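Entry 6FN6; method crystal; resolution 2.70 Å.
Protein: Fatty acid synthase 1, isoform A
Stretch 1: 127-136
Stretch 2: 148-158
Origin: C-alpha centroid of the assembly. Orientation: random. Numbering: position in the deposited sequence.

Stretch 1, residues 127-136: KELGTNDVYK
Stretch 2 (148-158) IFRGIVRSDTV

How do the two backbones meet? Extended Leu-129 (phi/psi -93/136) runs antiparallel to Ser-155 (-157/145), CA atoms 5.2 Å apart, with Leu-129 N donating to Ser-155 O at 2.7 Å and Ser-155 N to Leu-129 O at 3.2 Å. From Thr-131 the first stretch turns helical, its axis 92° to strand 152-155 and 7.5 Å away at closest approach.

How does the first stretch turn from its pairing with Ser-155 into the helix that packs on the strand? Gly-130 (-88/176) is the N-cap; its N donates to Asp-133 OD2 at 2.9 Å, and Val-134 N reaches Gly-130 O at 2.9 Å.

Which side chains fill the angle between helix and strand? Val-134 (t) and Ile-152 (m, t) point toward each other's stretch, Val-134 CG1 lying 4.0 Å from Ile-152 CD1. Tyr-135 (m, chi2 -77°) inserts its hydroxyl, where Ile-152 N donates to Tyr-135 OH at 3.0 Å. Arg-150 (m, t, p, chi4 102°) covers a ring face, Arg-150 CG 4.0 Å from the Tyr-135 ring centroid, an aliphatic CH-pi contact.

Where does charge contribute? Glu-128 (p, t) and Arg-154 (t, t, m, chi4 103°) form a salt bridge, Glu-128 OE1 to Arg-154 NE at 3.0 Å; opposite charges attract, although the bent hydrogen bond within it is weak.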

# COMPACT_ATOMS: atom_id res chain seq x y z
N LYS A 127 3.48 36.78 26.62
CA LYS A 127 3.45 36.21 27.96
C LYS A 127 3.15 34.72 27.88
O LYS A 127 2.43 34.26 27.00
CB LYS A 127 2.40 36.91 28.83
CG LYS A 127 2.42 36.46 30.29
CD LYS A 127 1.64 37.39 31.20
CE LYS A 127 1.92 37.08 32.67
NZ LYS A 127 1.41 38.14 33.57
N GLU A 128 3.72 33.95 28.82
CA GLU A 128 3.47 32.52 28.88
C GLU A 128 2.05 32.27 29.36
O GLU A 128 1.43 33.13 29.99
CB GLU A 128 4.47 31.83 29.80
CG GLU A 128 4.18 31.95 31.30
CD GLU A 128 5.10 31.09 32.14
OE1 GLU A 128 4.79 30.88 33.34
OE2 GLU A 128 6.13 30.62 31.61
N LEU A 129 1.53 31.09 29.05
CA LEU A 129 0.19 30.72 29.46
C LEU A 129 0.24 29.96 30.78
O LEU A 129 1.09 29.09 30.98
CB LEU A 129 -0.48 29.85 28.39
CG LEU A 129 -0.53 30.42 26.96
CD1 LEU A 129 -1.02 29.36 25.98
CD2 LEU A 129 -1.41 31.64 26.90
N GLY A 130 -0.67 30.31 31.68
CA GLY A 130 -0.85 29.56 32.91
C GLY A 130 -1.83 28.43 32.70
O GLY A 130 -2.42 28.30 31.62
N THR A 131 -2.03 27.61 33.72
CA THR A 131 -2.96 26.49 33.63
C THR A 131 -4.35 26.97 33.23
O THR A 131 -5.01 26.34 32.41
CB THR A 131 -3.04 25.71 34.96
OG1 THR A 131 -4.06 24.71 34.86
CG2 THR A 131 -3.35 26.64 36.13
N ASN A 132 -4.79 28.09 33.79
CA ASN A 132 -6.13 28.61 33.50
C ASN A 132 -6.20 29.21 32.10
O ASN A 132 -7.23 29.10 31.43
CB ASN A 132 -6.53 29.65 34.55
CG ASN A 132 -6.80 29.03 35.91
OD1 ASN A 132 -7.34 27.93 36.01
ND2 ASN A 132 -6.41 29.73 36.97
N ASP A 133 -5.12 29.85 31.67
CA ASP A 133 -5.05 30.40 30.31
C ASP A 133 -5.18 29.28 29.29
O ASP A 133 -5.94 29.38 28.33
CB ASP A 133 -3.74 31.15 30.09
CG ASP A 133 -3.59 32.34 31.01
OD1 ASP A 133 -4.60 33.01 31.29
OD2 ASP A 133 -2.45 32.61 31.44
N VAL A 134 -4.41 28.21 29.49
CA VAL A 134 -4.39 27.09 28.57
C VAL A 134 -5.77 26.49 28.39
O VAL A 134 -6.21 26.26 27.27
CB VAL A 134 -3.39 26.02 29.05
CG1 VAL A 134 -3.59 24.70 28.30
CG2 VAL A 134 -1.97 26.51 28.89
N TYR A 135 -6.46 26.22 29.50
CA TYR A 135 -7.70 25.48 29.43
C TYR A 135 -8.89 26.38 29.12
O TYR A 135 -9.97 25.90 28.76
CB TYR A 135 -7.92 24.71 30.74
CG TYR A 135 -6.99 23.52 30.83
CD1 TYR A 135 -7.24 22.36 30.12
CD2 TYR A 135 -5.83 23.57 31.60
CE1 TYR A 135 -6.39 21.28 30.18
CE2 TYR A 135 -4.97 22.50 31.67
CZ TYR A 135 -5.25 21.35 30.96
OH TYR A 135 -4.40 20.28 31.03
N LYS A 136 -8.71 27.69 29.26
CA LYS A 136 -9.69 28.63 28.73
C LYS A 136 -9.65 28.54 27.20
O LYS A 136 -10.69 28.48 26.54
CB LYS A 136 -9.42 30.06 29.20
CG LYS A 136 -10.18 31.10 28.40
CD LYS A 136 -10.14 32.47 29.06
CE LYS A 136 -11.09 33.42 28.34
NZ LYS A 136 -10.94 34.83 28.78
N ILE A 148 -7.80 15.55 36.91
CA ILE A 148 -6.37 15.35 36.69
C ILE A 148 -6.00 15.53 35.22
O ILE A 148 -4.82 15.64 34.88
CB ILE A 148 -5.92 13.97 37.21
CG1 ILE A 148 -6.64 12.85 36.46
CG2 ILE A 148 -6.17 13.87 38.71
CD1 ILE A 148 -6.11 11.46 36.78
N PHE A 149 -7.00 15.55 34.34
CA PHE A 149 -6.75 15.80 32.93
C PHE A 149 -6.43 17.27 32.68
O PHE A 149 -6.05 17.65 31.58
CB PHE A 149 -7.95 15.37 32.08
CG PHE A 149 -8.00 13.89 31.80
CD1 PHE A 149 -7.38 13.36 30.68
CD2 PHE A 149 -8.66 13.03 32.66
CE1 PHE A 149 -7.42 12.01 30.42
CE2 PHE A 149 -8.71 11.67 32.40
CZ PHE A 149 -8.08 11.16 31.28
N ARG A 150 -6.60 18.10 33.71
CA ARG A 150 -6.14 19.48 33.65
C ARG A 150 -4.70 19.54 34.14
O ARG A 150 -4.39 20.23 35.11
CB ARG A 150 -7.05 20.39 34.48
CG ARG A 150 -8.32 20.83 33.75
CD ARG A 150 -9.25 21.60 34.66
NE ARG A 150 -8.69 22.87 35.11
CZ ARG A 150 -9.01 24.06 34.60
NH1 ARG A 150 -9.89 24.17 33.61
NH2 ARG A 150 -8.43 25.16 35.08
N GLY A 151 -3.82 18.81 33.45
CA GLY A 151 -2.46 18.60 33.92
C GLY A 151 -1.40 19.50 33.33
O GLY A 151 -0.23 19.41 33.70
N ILE A 152 -1.78 20.36 32.39
CA ILE A 152 -0.86 21.35 31.86
C ILE A 152 -0.74 22.50 32.85
O ILE A 152 -1.62 23.36 32.93
CB ILE A 152 -1.30 21.86 30.48
CG1 ILE A 152 -1.37 20.70 29.48
CG2 ILE A 152 -0.33 22.94 29.98
CD1 ILE A 152 -1.96 21.07 28.13
N VAL A 153 0.36 22.51 33.61
CA VAL A 153 0.63 23.58 34.56
C VAL A 153 1.09 24.83 33.83
O VAL A 153 0.75 25.95 34.22
CB VAL A 153 1.67 23.15 35.62
CG1 VAL A 153 1.08 22.10 36.56
CG2 VAL A 153 2.93 22.63 34.96
N ARG A 154 1.87 24.65 32.77
CA ARG A 154 2.50 25.77 32.09
C ARG A 154 2.78 25.51 30.61
O ARG A 154 3.03 24.38 30.19
CB ARG A 154 3.81 26.11 32.80
CG ARG A 154 4.50 27.38 32.33
CD ARG A 154 5.52 27.88 33.35
NE ARG A 154 4.91 28.21 34.64
CZ ARG A 154 4.97 27.45 35.73
NH1 ARG A 154 5.62 26.29 35.72
NH2 ARG A 154 4.37 27.86 36.84
N SER A 155 2.72 26.58 29.82
CA SER A 155 3.06 26.54 28.40
C SER A 155 3.46 27.92 27.91
O SER A 155 2.89 28.92 28.35
CB SER A 155 1.89 26.01 27.57
OG SER A 155 2.12 26.23 26.19
N ASP A 156 4.42 27.98 27.00
CA ASP A 156 4.77 29.25 26.37
C ASP A 156 3.73 29.59 25.31
O ASP A 156 2.90 28.76 24.94
CB ASP A 156 6.18 29.19 25.78
CG ASP A 156 6.31 28.18 24.65
OD1 ASP A 156 5.45 27.29 24.53
OD2 ASP A 156 7.29 28.29 23.88
N THR A 157 3.77 30.82 24.82
CA THR A 157 2.71 31.35 23.96
C THR A 157 2.51 30.52 22.69
O THR A 157 1.41 30.49 22.14
CB THR A 157 2.98 32.82 23.58
OG1 THR A 157 1.97 33.27 22.66
CG2 THR A 157 4.35 32.98 22.94
N VAL A 158 3.57 29.87 22.21
CA VAL A 158 3.47 29.07 20.98
C VAL A 158 3.43 27.58 21.28
O VAL A 158 3.34 26.76 20.36
CB VAL A 158 4.63 29.38 20.02
CG1 VAL A 158 4.56 30.82 19.53
CG2 VAL A 158 5.98 29.09 20.68
O HOH W 1 0.50 34.54 25.30